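Local coordinates for protein 336aa long hypothetical dTDP-glucose 4,6-dehydratase (Pyrococcus horikoshii, PDB 2HUN) that binds NAD and probably acts as a dTDP-glucose 4,6-dehydratase, removing water from the nucleotide sugar through a redox cycle on that cofactor, at residues F19-L24 against G183-P188; T176-N181 against E221-A226; R215-V220 against Y298-G303; K287-R290 against W294-K297. All coordinates share one frame; numbering follows the deposited sequence.

Contact 1 of 4, residues F19-L24 against G183-P188; sequences FIRYIL and GPYQFP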
# COMPACT_ATOMS: atom_id res chain seq x y z
N PHE A 19 -16.47 -19.25 -6.02
CA PHE A 19 -17.06 -18.75 -4.78
C PHE A 19 -18.58 -18.68 -4.91
O PHE A 19 -19.31 -19.22 -4.07
CB PHE A 19 -16.51 -17.36 -4.45
CG PHE A 19 -17.04 -16.79 -3.16
CD1 PHE A 19 -16.59 -17.27 -1.93
CD2 PHE A 19 -18.00 -15.78 -3.17
CE1 PHE A 19 -17.09 -16.76 -0.74
CE2 PHE A 19 -18.51 -15.26 -1.98
CZ PHE A 19 -18.05 -15.76 -0.76
N ILE A 20 -19.05 -18.01 -5.96
CA ILE A 20 -20.48 -17.87 -6.19
C ILE A 20 -21.23 -19.21 -6.26
O ILE A 20 -22.27 -19.37 -5.63
CB ILE A 20 -20.75 -17.06 -7.48
CG1 ILE A 20 -20.27 -15.62 -7.27
CG2 ILE A 20 -22.24 -17.12 -7.84
CD1 ILE A 20 -20.40 -14.71 -8.49
N ARG A 21 -20.70 -20.17 -7.02
CA ARG A 21 -21.36 -21.47 -7.12
C ARG A 21 -21.43 -22.13 -5.74
O ARG A 21 -22.47 -22.65 -5.33
CB ARG A 21 -20.59 -22.38 -8.09
CG ARG A 21 -21.32 -23.67 -8.46
CD ARG A 21 -20.61 -24.41 -9.59
NE ARG A 21 -20.45 -23.58 -10.79
CZ ARG A 21 -21.38 -23.45 -11.75
NH1 ARG A 21 -22.54 -24.09 -11.66
NH2 ARG A 21 -21.14 -22.67 -12.80
N TYR A 22 -20.31 -22.09 -5.02
CA TYR A 22 -20.23 -22.66 -3.68
C TYR A 22 -21.25 -21.99 -2.75
O TYR A 22 -22.05 -22.66 -2.09
CB TYR A 22 -18.82 -22.46 -3.13
CG TYR A 22 -18.65 -22.92 -1.70
CD1 TYR A 22 -18.31 -24.24 -1.41
CD2 TYR A 22 -18.82 -22.03 -0.64
CE1 TYR A 22 -18.13 -24.66 -0.09
CE2 TYR A 22 -18.66 -22.44 0.69
CZ TYR A 22 -18.31 -23.76 0.95
OH TYR A 22 -18.15 -24.17 2.25
N ILE A 23 -21.21 -20.67 -2.69
CA ILE A 23 -22.12 -19.91 -1.83
C ILE A 23 -23.60 -20.20 -2.07
O ILE A 23 -24.34 -20.47 -1.13
CB ILE A 23 -21.85 -18.39 -1.97
CG1 ILE A 23 -20.70 -18.00 -1.03
CG2 ILE A 23 -23.11 -17.60 -1.68
CD1 ILE A 23 -20.86 -18.51 0.40
N LEU A 24 -24.03 -20.15 -3.33
CA LEU A 24 -25.43 -20.41 -3.65
C LEU A 24 -25.81 -21.86 -3.37
O LEU A 24 -26.97 -22.16 -3.07
CB LEU A 24 -25.72 -20.06 -5.11
CG LEU A 24 -25.64 -18.57 -5.45
CD1 LEU A 24 -25.86 -18.35 -6.94
CD2 LEU A 24 -26.67 -17.81 -4.63
N GLY A 183 -7.89 -25.48 -9.74
CA GLY A 183 -9.15 -26.18 -9.69
C GLY A 183 -10.02 -25.81 -10.88
O GLY A 183 -9.52 -25.22 -11.85
N PRO A 184 -11.32 -26.11 -10.83
CA PRO A 184 -12.25 -25.81 -11.92
C PRO A 184 -12.25 -24.35 -12.36
O PRO A 184 -12.06 -23.44 -11.55
CB PRO A 184 -13.61 -26.23 -11.35
CG PRO A 184 -13.24 -27.35 -10.40
CD PRO A 184 -12.02 -26.79 -9.72
N TYR A 185 -12.45 -24.14 -13.66
CA TYR A 185 -12.53 -22.79 -14.22
C TYR A 185 -11.25 -21.96 -14.30
O TYR A 185 -11.32 -20.75 -14.51
CB TYR A 185 -13.61 -22.00 -13.49
CG TYR A 185 -14.98 -22.65 -13.56
CD1 TYR A 185 -15.73 -22.62 -14.73
CD2 TYR A 185 -15.50 -23.32 -12.45
CE1 TYR A 185 -16.99 -23.24 -14.80
CE2 TYR A 185 -16.75 -23.94 -12.50
CZ TYR A 185 -17.49 -23.89 -13.68
OH TYR A 185 -18.73 -24.49 -13.73
N GLN A 186 -10.09 -22.58 -14.11
CA GLN A 186 -8.83 -21.83 -14.23
C GLN A 186 -8.45 -21.85 -15.71
O GLN A 186 -8.53 -22.89 -16.35
CB GLN A 186 -7.73 -22.49 -13.40
CG GLN A 186 -6.39 -21.75 -13.47
CD GLN A 186 -5.39 -22.25 -12.44
OE1 GLN A 186 -5.15 -23.45 -12.33
NE2 GLN A 186 -4.80 -21.33 -11.67
N PHE A 187 -8.03 -20.70 -16.26
CA PHE A 187 -7.65 -20.65 -17.68
C PHE A 187 -6.53 -21.65 -18.02
O PHE A 187 -5.59 -21.82 -17.25
CB PHE A 187 -7.27 -19.22 -18.07
CG PHE A 187 -8.45 -18.41 -18.54
CD1 PHE A 187 -9.66 -18.46 -17.86
CD2 PHE A 187 -8.34 -17.59 -19.66
CE1 PHE A 187 -10.76 -17.70 -18.29
CE2 PHE A 187 -9.43 -16.84 -20.11
CZ PHE A 187 -10.64 -16.89 -19.42
N PRO A 188 -6.64 -22.31 -19.18
CA PRO A 188 -5.75 -23.32 -19.76
C PRO A 188 -4.23 -23.12 -19.77
O PRO A 188 -3.49 -24.10 -19.74
CB PRO A 188 -6.31 -23.52 -21.16
CG PRO A 188 -6.88 -22.19 -21.48
CD PRO A 188 -7.61 -21.86 -20.21

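Contact 2 of 4, residues T176-N181 against E221-A226; sequences TRCTNN and EDHVRA. With NAD (nicotinamide-adenine-dinucleotide), chain C.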
# COMPACT_ATOMS: atom_id res chain seq x y z
N THR A 176 -7.94 -10.86 3.15
CA THR A 176 -7.42 -12.21 3.02
C THR A 176 -6.25 -12.21 2.03
O THR A 176 -6.23 -11.41 1.08
CB THR A 176 -8.50 -13.20 2.52
OG1 THR A 176 -9.02 -12.75 1.26
CG2 THR A 176 -9.64 -13.30 3.52
N ARG A 177 -5.28 -13.08 2.26
CA ARG A 177 -4.13 -13.21 1.37
C ARG A 177 -3.87 -14.70 1.19
O ARG A 177 -3.58 -15.41 2.15
CB ARG A 177 -2.89 -12.51 1.96
CG ARG A 177 -2.94 -10.98 1.90
CD ARG A 177 -1.82 -10.36 2.71
NE ARG A 177 -1.83 -8.89 2.67
CZ ARG A 177 -1.20 -8.13 3.56
NH1 ARG A 177 -0.52 -8.71 4.55
NH2 ARG A 177 -1.24 -6.81 3.47
N CYS A 178 -3.99 -15.17 -0.05
CA CYS A 178 -3.82 -16.58 -0.34
C CYS A 178 -2.73 -16.87 -1.36
O CYS A 178 -2.32 -15.99 -2.13
CB CYS A 178 -5.13 -17.16 -0.86
SG CYS A 178 -5.57 -16.48 -2.47
N THR A 179 -2.29 -18.12 -1.37
CA THR A 179 -1.26 -18.57 -2.29
C THR A 179 -1.89 -18.91 -3.63
O THR A 179 -2.99 -18.46 -3.94
CB THR A 179 -0.53 -19.80 -1.72
OG1 THR A 179 -1.47 -20.87 -1.57
CG2 THR A 179 0.07 -19.48 -0.37
N ASN A 180 -1.21 -19.73 -4.42
CA ASN A 180 -1.70 -20.10 -5.75
C ASN A 180 -2.92 -21.01 -5.74
O ASN A 180 -2.90 -22.09 -5.15
CB ASN A 180 -0.58 -20.77 -6.53
CG ASN A 180 0.67 -19.92 -6.58
OD1 ASN A 180 0.70 -18.89 -7.25
ND2 ASN A 180 1.70 -20.34 -5.85
N ASN A 181 -3.99 -20.57 -6.40
CA ASN A 181 -5.22 -21.36 -6.50
C ASN A 181 -5.19 -22.24 -7.76
O ASN A 181 -4.58 -21.88 -8.76
CB ASN A 181 -6.46 -20.47 -6.59
CG ASN A 181 -6.90 -19.92 -5.25
OD1 ASN A 181 -8.09 -19.92 -4.93
ND2 ASN A 181 -5.94 -19.42 -4.46
N GLU A 221 -11.57 -24.53 -3.93
CA GLU A 221 -12.70 -24.67 -3.01
C GLU A 221 -12.27 -24.41 -1.56
O GLU A 221 -13.05 -23.87 -0.76
CB GLU A 221 -13.34 -26.07 -3.12
CG GLU A 221 -14.70 -26.16 -2.43
CD GLU A 221 -15.22 -27.58 -2.34
OE1 GLU A 221 -15.25 -28.27 -3.38
OE2 GLU A 221 -15.59 -28.02 -1.23
N ASP A 222 -11.03 -24.79 -1.23
CA ASP A 222 -10.51 -24.56 0.12
C ASP A 222 -10.31 -23.07 0.36
O ASP A 222 -10.51 -22.58 1.47
CB ASP A 222 -9.18 -25.30 0.33
CG ASP A 222 -9.37 -26.70 0.87
OD1 ASP A 222 -10.32 -26.91 1.66
OD2 ASP A 222 -8.56 -27.58 0.53
N HIS A 223 -9.91 -22.35 -0.68
CA HIS A 223 -9.73 -20.91 -0.57
C HIS A 223 -11.14 -20.35 -0.31
O HIS A 223 -11.35 -19.54 0.59
CB HIS A 223 -9.16 -20.32 -1.87
CG HIS A 223 -9.00 -18.83 -1.85
ND1 HIS A 223 -8.98 -18.07 -3.00
CD2 HIS A 223 -8.84 -17.96 -0.82
CE1 HIS A 223 -8.82 -16.79 -2.69
NE2 HIS A 223 -8.73 -16.70 -1.37
N VAL A 224 -12.09 -20.82 -1.11
CA VAL A 224 -13.49 -20.40 -1.00
C VAL A 224 -14.03 -20.62 0.41
O VAL A 224 -14.69 -19.74 0.97
CB VAL A 224 -14.37 -21.16 -2.02
CG1 VAL A 224 -15.83 -21.08 -1.63
CG2 VAL A 224 -14.19 -20.55 -3.42
N ARG A 225 -13.75 -21.79 0.98
CA ARG A 225 -14.21 -22.10 2.33
C ARG A 225 -13.61 -21.13 3.34
O ARG A 225 -14.28 -20.71 4.29
CB ARG A 225 -13.86 -23.55 2.69
CG ARG A 225 -14.74 -24.58 1.97
CD ARG A 225 -14.21 -26.01 2.12
NE ARG A 225 -15.02 -26.98 1.39
CZ ARG A 225 -16.20 -27.44 1.80
NH1 ARG A 225 -16.72 -27.03 2.95
NH2 ARG A 225 -16.88 -28.31 1.06
N ALA A 226 -12.34 -20.78 3.13
CA ALA A 226 -11.65 -19.84 4.01
C ALA A 226 -12.32 -18.47 3.91
O ALA A 226 -12.57 -17.83 4.93
CB ALA A 226 -10.18 -19.74 3.62
PA NAD C . -9.24 -13.54 -12.80
O1A NAD C . -8.30 -12.78 -13.64
O2A NAD C . -9.64 -14.92 -13.22
O5B NAD C . -10.58 -12.68 -12.69
C5B NAD C . -10.61 -11.32 -12.24
C4B NAD C . -12.08 -10.89 -12.43
O4B NAD C . -12.27 -9.54 -11.97
C3B NAD C . -12.47 -10.92 -13.94
O3B NAD C . -13.75 -11.55 -14.11
C2B NAD C . -12.43 -9.43 -14.33
O2B NAD C . -13.25 -9.03 -15.42
C1B NAD C . -12.81 -8.74 -13.02
N9A NAD C . -12.28 -7.37 -12.88
C8A NAD C . -11.01 -6.94 -12.99
N7A NAD C . -10.96 -5.63 -12.79
C5A NAD C . -12.20 -5.19 -12.55
C6A NAD C . -12.78 -3.93 -12.27
N6A NAD C . -12.08 -2.80 -12.20
N1A NAD C . -14.18 -3.89 -12.06
C2A NAD C . -14.94 -5.07 -12.13
N3A NAD C . -14.39 -6.26 -12.40
C4A NAD C . -13.05 -6.31 -12.60
O3 NAD C . -8.45 -13.75 -11.44
PN NAD C . -8.71 -14.50 -10.07
O1N NAD C . -7.56 -15.44 -10.01
O2N NAD C . -10.04 -15.14 -10.02
O5D NAD C . -8.43 -13.38 -8.93
C5D NAD C . -9.38 -13.00 -7.93
C4D NAD C . -8.63 -12.27 -6.78
O4D NAD C . -7.82 -13.19 -6.03
C3D NAD C . -7.72 -11.15 -7.30
O3D NAD C . -7.89 -9.99 -6.43
C2D NAD C . -6.30 -11.76 -7.19
O2D NAD C . -5.34 -10.72 -6.96
C1D NAD C . -6.46 -12.71 -6.01
N1N NAD C . -5.55 -13.87 -6.01
C2N NAD C . -5.63 -14.92 -6.99
C3N NAD C . -4.73 -15.99 -6.91
C7N NAD C . -4.77 -17.16 -7.93
O7N NAD C . -4.07 -18.16 -7.71
N7N NAD C . -5.55 -17.07 -9.00
C4N NAD C . -3.76 -16.04 -5.88
C5N NAD C . -3.69 -15.00 -4.93
C6N NAD C . -4.58 -13.91 -4.98
O HOH W 1 -7.21 -14.40 -0.31

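Contact 3 of 4, residues R215-V220 against Y298-G303; sequences RDWLYV and YTFDEG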
# COMPACT_ATOMS: atom_id res chain seq x y z
N ARG A 215 6.29 -23.07 -4.67
CA ARG A 215 5.06 -22.31 -4.61
C ARG A 215 4.08 -23.17 -3.83
O ARG A 215 4.14 -24.40 -3.88
CB ARG A 215 4.50 -22.03 -6.01
CG ARG A 215 5.12 -20.81 -6.68
CD ARG A 215 4.33 -20.35 -7.89
NE ARG A 215 4.35 -21.33 -8.98
CZ ARG A 215 3.85 -21.09 -10.19
NH1 ARG A 215 3.29 -19.91 -10.45
NH2 ARG A 215 3.91 -22.02 -11.13
N ASP A 216 3.21 -22.51 -3.08
CA ASP A 216 2.21 -23.21 -2.29
C ASP A 216 0.97 -23.34 -3.18
O ASP A 216 0.56 -22.38 -3.83
CB ASP A 216 1.89 -22.41 -1.03
CG ASP A 216 0.94 -23.14 -0.10
OD1 ASP A 216 1.32 -24.22 0.41
OD2 ASP A 216 -0.19 -22.65 0.13
N TRP A 217 0.38 -24.53 -3.20
CA TRP A 217 -0.81 -24.75 -4.01
C TRP A 217 -2.02 -24.98 -3.13
O TRP A 217 -2.02 -25.85 -2.25
CB TRP A 217 -0.59 -25.92 -4.97
CG TRP A 217 0.48 -25.61 -5.97
CD1 TRP A 217 1.81 -25.92 -5.88
CD2 TRP A 217 0.34 -24.83 -7.16
NE1 TRP A 217 2.50 -25.38 -6.93
CE2 TRP A 217 1.62 -24.70 -7.74
CE3 TRP A 217 -0.75 -24.22 -7.80
CZ2 TRP A 217 1.84 -23.99 -8.92
CZ3 TRP A 217 -0.53 -23.51 -8.98
CH2 TRP A 217 0.76 -23.40 -9.52
N LEU A 218 -3.05 -24.17 -3.36
CA LEU A 218 -4.29 -24.24 -2.59
C LEU A 218 -5.48 -24.55 -3.48
O LEU A 218 -5.77 -23.78 -4.41
CB LEU A 218 -4.50 -22.91 -1.87
CG LEU A 218 -5.77 -22.66 -1.05
CD1 LEU A 218 -5.75 -23.53 0.19
CD2 LEU A 218 -5.83 -21.19 -0.66
N TYR A 219 -6.18 -25.65 -3.21
CA TYR A 219 -7.36 -25.99 -4.01
C TYR A 219 -8.36 -24.84 -3.88
O TYR A 219 -8.65 -24.41 -2.77
CB TYR A 219 -8.00 -27.30 -3.53
CG TYR A 219 -9.11 -27.79 -4.45
CD1 TYR A 219 -8.87 -28.01 -5.80
CD2 TYR A 219 -10.40 -27.99 -3.96
CE1 TYR A 219 -9.90 -28.41 -6.66
CE2 TYR A 219 -11.43 -28.39 -4.81
CZ TYR A 219 -11.17 -28.59 -6.16
OH TYR A 219 -12.19 -28.95 -7.01
N VAL A 220 -8.87 -24.35 -5.00
CA VAL A 220 -9.78 -23.22 -4.98
C VAL A 220 -10.96 -23.35 -4.02
O VAL A 220 -11.31 -22.39 -3.33
CB VAL A 220 -10.31 -22.89 -6.41
CG1 VAL A 220 -11.24 -24.00 -6.91
CG2 VAL A 220 -11.02 -21.54 -6.39
N TYR A 298 -9.11 -30.65 1.51
CA TYR A 298 -8.55 -31.58 0.53
C TYR A 298 -7.02 -31.58 0.57
O TYR A 298 -6.40 -30.54 0.81
CB TYR A 298 -8.99 -31.17 -0.88
CG TYR A 298 -10.47 -30.96 -1.04
CD1 TYR A 298 -11.35 -32.04 -1.09
CD2 TYR A 298 -11.01 -29.67 -1.14
CE1 TYR A 298 -12.73 -31.85 -1.24
CE2 TYR A 298 -12.38 -29.47 -1.29
CZ TYR A 298 -13.23 -30.56 -1.33
OH TYR A 298 -14.58 -30.34 -1.47
N THR A 299 -6.42 -32.74 0.33
CA THR A 299 -4.97 -32.84 0.28
C THR A 299 -4.62 -32.41 -1.15
O THR A 299 -5.52 -32.24 -1.97
CB THR A 299 -4.47 -34.28 0.50
OG1 THR A 299 -5.05 -35.14 -0.49
CG2 THR A 299 -4.87 -34.78 1.88
N PHE A 300 -3.34 -32.23 -1.45
CA PHE A 300 -2.96 -31.83 -2.79
C PHE A 300 -3.41 -32.89 -3.79
O PHE A 300 -3.92 -32.57 -4.87
CB PHE A 300 -1.44 -31.64 -2.88
CG PHE A 300 -0.98 -31.12 -4.21
CD1 PHE A 300 -1.36 -29.86 -4.65
CD2 PHE A 300 -0.16 -31.89 -5.03
CE1 PHE A 300 -0.95 -29.37 -5.89
CE2 PHE A 300 0.26 -31.41 -6.27
CZ PHE A 300 -0.13 -30.15 -6.70
N ASP A 301 -3.23 -34.16 -3.42
CA ASP A 301 -3.63 -35.28 -4.27
C ASP A 301 -5.13 -35.28 -4.57
O ASP A 301 -5.54 -35.52 -5.71
CB ASP A 301 -3.26 -36.61 -3.61
CG ASP A 301 -1.86 -37.07 -3.96
OD1 ASP A 301 -0.91 -36.26 -3.83
OD2 ASP A 301 -1.71 -38.23 -4.37
N GLU A 302 -5.94 -35.03 -3.55
CA GLU A 302 -7.38 -35.01 -3.74
C GLU A 302 -7.78 -33.83 -4.61
O GLU A 302 -8.65 -33.95 -5.48
CB GLU A 302 -8.09 -34.93 -2.38
CG GLU A 302 -7.88 -36.16 -1.49
CD GLU A 302 -8.53 -36.02 -0.13
OE1 GLU A 302 -8.25 -35.03 0.56
OE2 GLU A 302 -9.32 -36.91 0.25
N GLY A 303 -7.14 -32.69 -4.40
CA GLY A 303 -7.45 -31.50 -5.17
C GLY A 303 -7.06 -31.61 -6.63
O GLY A 303 -7.77 -31.11 -7.51

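Contact 4 of 4, residues K287-R290 against W294-K297; sequences KITR and WRPK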
# COMPACT_ATOMS: atom_id res chain seq x y z
N LYS A 287 -2.63 -17.84 11.96
CA LYS A 287 -3.65 -16.94 12.50
C LYS A 287 -5.07 -17.43 12.23
O LYS A 287 -5.88 -17.57 13.15
CB LYS A 287 -3.46 -15.53 11.93
CG LYS A 287 -4.43 -14.47 12.46
CD LYS A 287 -4.04 -13.10 11.93
CE LYS A 287 -4.95 -12.00 12.43
NZ LYS A 287 -4.52 -10.68 11.89
N ILE A 288 -5.38 -17.69 10.97
CA ILE A 288 -6.70 -18.15 10.61
C ILE A 288 -6.97 -19.54 11.18
O ILE A 288 -8.11 -19.86 11.53
CB ILE A 288 -6.89 -18.13 9.06
CG1 ILE A 288 -8.38 -18.20 8.73
CG2 ILE A 288 -6.13 -19.29 8.41
CD1 ILE A 288 -8.69 -18.02 7.25
N THR A 289 -5.93 -20.35 11.31
CA THR A 289 -6.11 -21.68 11.88
C THR A 289 -6.54 -21.55 13.34
O THR A 289 -7.54 -22.12 13.76
CB THR A 289 -4.79 -22.50 11.84
OG1 THR A 289 -4.36 -22.63 10.49
CG2 THR A 289 -5.01 -23.88 12.44
N ARG A 290 -5.76 -20.78 14.09
CA ARG A 290 -5.99 -20.55 15.52
C ARG A 290 -7.32 -19.87 15.84
O ARG A 290 -8.07 -20.34 16.69
CB ARG A 290 -4.85 -19.69 16.09
CG ARG A 290 -4.92 -19.42 17.61
CD ARG A 290 -4.02 -18.22 17.99
NE ARG A 290 -4.44 -17.01 17.28
CZ ARG A 290 -3.62 -16.14 16.70
NH1 ARG A 290 -2.30 -16.32 16.75
NH2 ARG A 290 -4.12 -15.10 16.04
N TRP A 294 -9.79 -22.68 10.57
CA TRP A 294 -9.75 -23.08 9.17
C TRP A 294 -8.65 -24.11 8.91
O TRP A 294 -7.52 -23.94 9.35
CB TRP A 294 -9.49 -21.89 8.25
CG TRP A 294 -9.35 -22.33 6.82
CD1 TRP A 294 -10.35 -22.72 5.98
CD2 TRP A 294 -8.12 -22.50 6.09
NE1 TRP A 294 -9.83 -23.12 4.76
CE2 TRP A 294 -8.46 -22.99 4.81
CE3 TRP A 294 -6.77 -22.28 6.39
CZ2 TRP A 294 -7.50 -23.27 3.83
CZ3 TRP A 294 -5.82 -22.55 5.42
CH2 TRP A 294 -6.19 -23.04 4.15
N ARG A 295 -9.00 -25.17 8.18
CA ARG A 295 -8.06 -26.22 7.80
C ARG A 295 -8.39 -26.63 6.36
O ARG A 295 -9.55 -26.59 5.95
CB ARG A 295 -8.23 -27.46 8.69
CG ARG A 295 -8.04 -27.26 10.19
CD ARG A 295 -6.58 -27.35 10.61
NE ARG A 295 -6.44 -27.32 12.06
CZ ARG A 295 -5.28 -27.37 12.70
NH1 ARG A 295 -4.15 -27.44 12.01
NH2 ARG A 295 -5.25 -27.33 14.03
N PRO A 296 -7.38 -27.02 5.57
CA PRO A 296 -7.72 -27.42 4.20
C PRO A 296 -8.57 -28.69 4.28
O PRO A 296 -8.32 -29.55 5.13
CB PRO A 296 -6.35 -27.68 3.56
CG PRO A 296 -5.47 -26.70 4.28
CD PRO A 296 -5.92 -26.87 5.72
N LYS A 297 -9.57 -28.79 3.41
CA LYS A 297 -10.45 -29.96 3.41
C LYS A 297 -9.91 -31.06 2.48
O LYS A 297 -10.21 -32.24 2.65
CB LYS A 297 -11.86 -29.55 2.95
CG LYS A 297 -12.83 -30.71 2.75
CD LYS A 297 -14.17 -30.21 2.21
CE LYS A 297 -15.13 -31.37 1.95
NZ LYS A 297 -15.44 -32.12 3.20
O HOH W 2 -4.72 -24.36 8.56

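Contact 1 of 4, residues F19-L24 against G183-P188
The guanidinium group of R21 lies with one face against the hydroxyl end of Y185, so that OH sits 3.5 Å from R21 CZ and 3.2 Å from R21 NH2. The two flat groups are nearly parallel, their planes 12° apart, although the chains that carry them cross at about a right angle. Because the hydroxyl is above the guanidinium rather than in line with its N-H bonds, even the short NH2 approach has a poor hydrogen-bond angle. R21 leaves helix 14-26 almost straight and then bends at chi3 (-57°), which brings one face of the group onto the tyrosine hydroxyl. Its charge is answered by a salt bridge from NH1 to D49, while NH2 bonds to N46 O. Y185 takes the third place of a type II turn from G183 to Q186, with P184 suitably in the second, and is buried against the rings of W310 and W317. The turn thereby meets the helix whose N-terminal end carries the NAD-binding residues F14 and I15. With an alanine in place of R21, the Y185 hydroxyl would probably lose its flat cover and D49 its positive mate. Arginine suits the place because its in-plane N-H groups can serve D49 and N46 while a broad face remains for the tyrosine. The contact therefore rests on overlap, and the directional bonding of the arginine goes to its other partners.

Contact 2 of 4, residues T176-N181 against E221-A226
Strand 172-182 and helix 220-233 face each other with C178 and H223 at the nearest point, their CA atoms 7.3 Å apart. That gap is filled by the imidazole of H223, carried toward the strand with CG anti to the backbone N (chi1 178°). Its ND1 donates to N181 OD1 at 2.8 Å, a bent bond that reaches the oxygen somewhat tilted from the carbonyl plane, the amide and the ring standing nearly perpendicular. C178 puts its sulfur over one face of the same ring, with SG 3.3 Å from H223 CE1, and its CB adds a CH-pi contact. At the other nitrogen, a water bridges H223 NE2 (3.0 Å) and T176 OG1 (2.9 Å). Histidine suits the place: a small flat ring with a polar atom at two corners and a face for sulfur. An alanine in its place would probably leave N181 OD1 without its donor, the water with T176 but no ring nitrogen, and the amide freer to turn. This matters because N181 also binds the cofactor, its backbone N donating to O7N of the NAD carboxamide (2.7 Å, 173°). H223, which bonds N181, is thus a second-shell residue; T179 O lies 3.2 Å from NAD C4N. Helix 220-233 crosses over from strand 215-219 to strand 239-242, both parallel neighbours of strand 172-182; L218 touches H223, A226 rests on I242, and V224 packs on Y22 of helix 14-26.

Contact 3 of 4, residues R215-V220 against Y298-G303
Y298, whose ring meets Y219, bonds through its hydroxyl to E221 OE2, an oxygen that NE and NH2 of R225 also grip. The phenol is thus tied at its far end while its ring receives Y219 in an offset edge-to-face (T-shaped) pair, the edge of Y219 toward the face of Y298, planes at 82° and centroids 5.1 Å apart. The closest atoms are Y219 CD2 and Y298 CD2, at 3.3 Å. Over one face of the Y219 ring comes the backbone of helix 300-313: G303 CA stands 4.3 Å from its centroid, and G303 O is 3.5 Å from Y219 CE1. Glycine suits this position, since a CB would point at the ring and come tightly against CD1. Two residues earlier on the strand, W217 meets F300, whose CG lies anti to the backbone N (chi1 -175°), bringing CE1 to 3.6 Å from W217 CB; the two side chains run side by side, with V253 of helix 250-260 touching both. The helix start is secured by a capping box, in which T299 OG1 accepts from E302 N at 3.2 Å and E302 OE1 accepts from T299 N at 2.9 Å. No hydrogen bond passes between the two segments, which meet through aromatic, CH-pi and apolar contacts; the polar bonds run within the cap or out to neighbours such as E221 and D222.

Contact 4 of 4, residues K287-R290 against W294-K297
The middle of helix 286-292 and the loop that doubles back beside it toward helix 300-313 meet here, I288 and T289 against W294 and R295, on the outer side of helix 220-233 in this Rossmann-fold protein. A weak bond marks the reversal: W294 N reaches I288 O at 3.4 Å, long but nearly straight at 169°. Beneath it the two apolar side chains pack obliquely, with I288 CG2 3.7 Å from W294 CE3 and I288 CG1 3.9 Å from W294 CB. Branched isoleucine suits this spot, because one arm meets the indole while the other lies along the tryptophan's CB. The indole itself runs inward onto A226 and L229 of helix 220-233, with a weak hydrogen bond from NE1 to D222 O; I288 likewise touches V230, so both residues fasten the turn to that helix. Tryptophan serves both needs, a large apolar surface and one N-H at its rim. T289 divides its roles by branch. Its OG1 (chi1 -59°, beside the backbone N) bonds to S285 O one helical turn back and also accepts from a water at 2.6 Å, which donates its second proton to W294 O at 2.9 Å, bridging helix and loop. The methyl branch faces R295, whose exposed chain bends at chi2 (-85°) and comes back over the threonine. There T289 CG2 sits over the centre of one guanidinium face, 3.5 Å from R295 CZ and almost evenly spaced from its three nitrogens.

How the contacts relate
Contacts 2 and 3 are the buried ones and share elements: strand 215-219 leads straight into helix 220-233, strands 172-182 and 215-219 are neighbours in one sheet, and the E221–Y298 bond ties the two contacts together. Contact 2, beside the cofactor, combines a hydrogen bond with sulfur over a ring face, whereas contact 3, farther from the centre of the chain, is aromatic. Contact 1 is partly buried and touches both, through V224 and Q186 in one case and P184 near Y219 in the other; its partly exposed arginine finds its charge partner, D49, outside the contact. Contact 4, the outermost, pairs a buried isoleucine-tryptophan contact with a water bridge and a methyl over an exposed guanidinium, and D222 links it to contact 2.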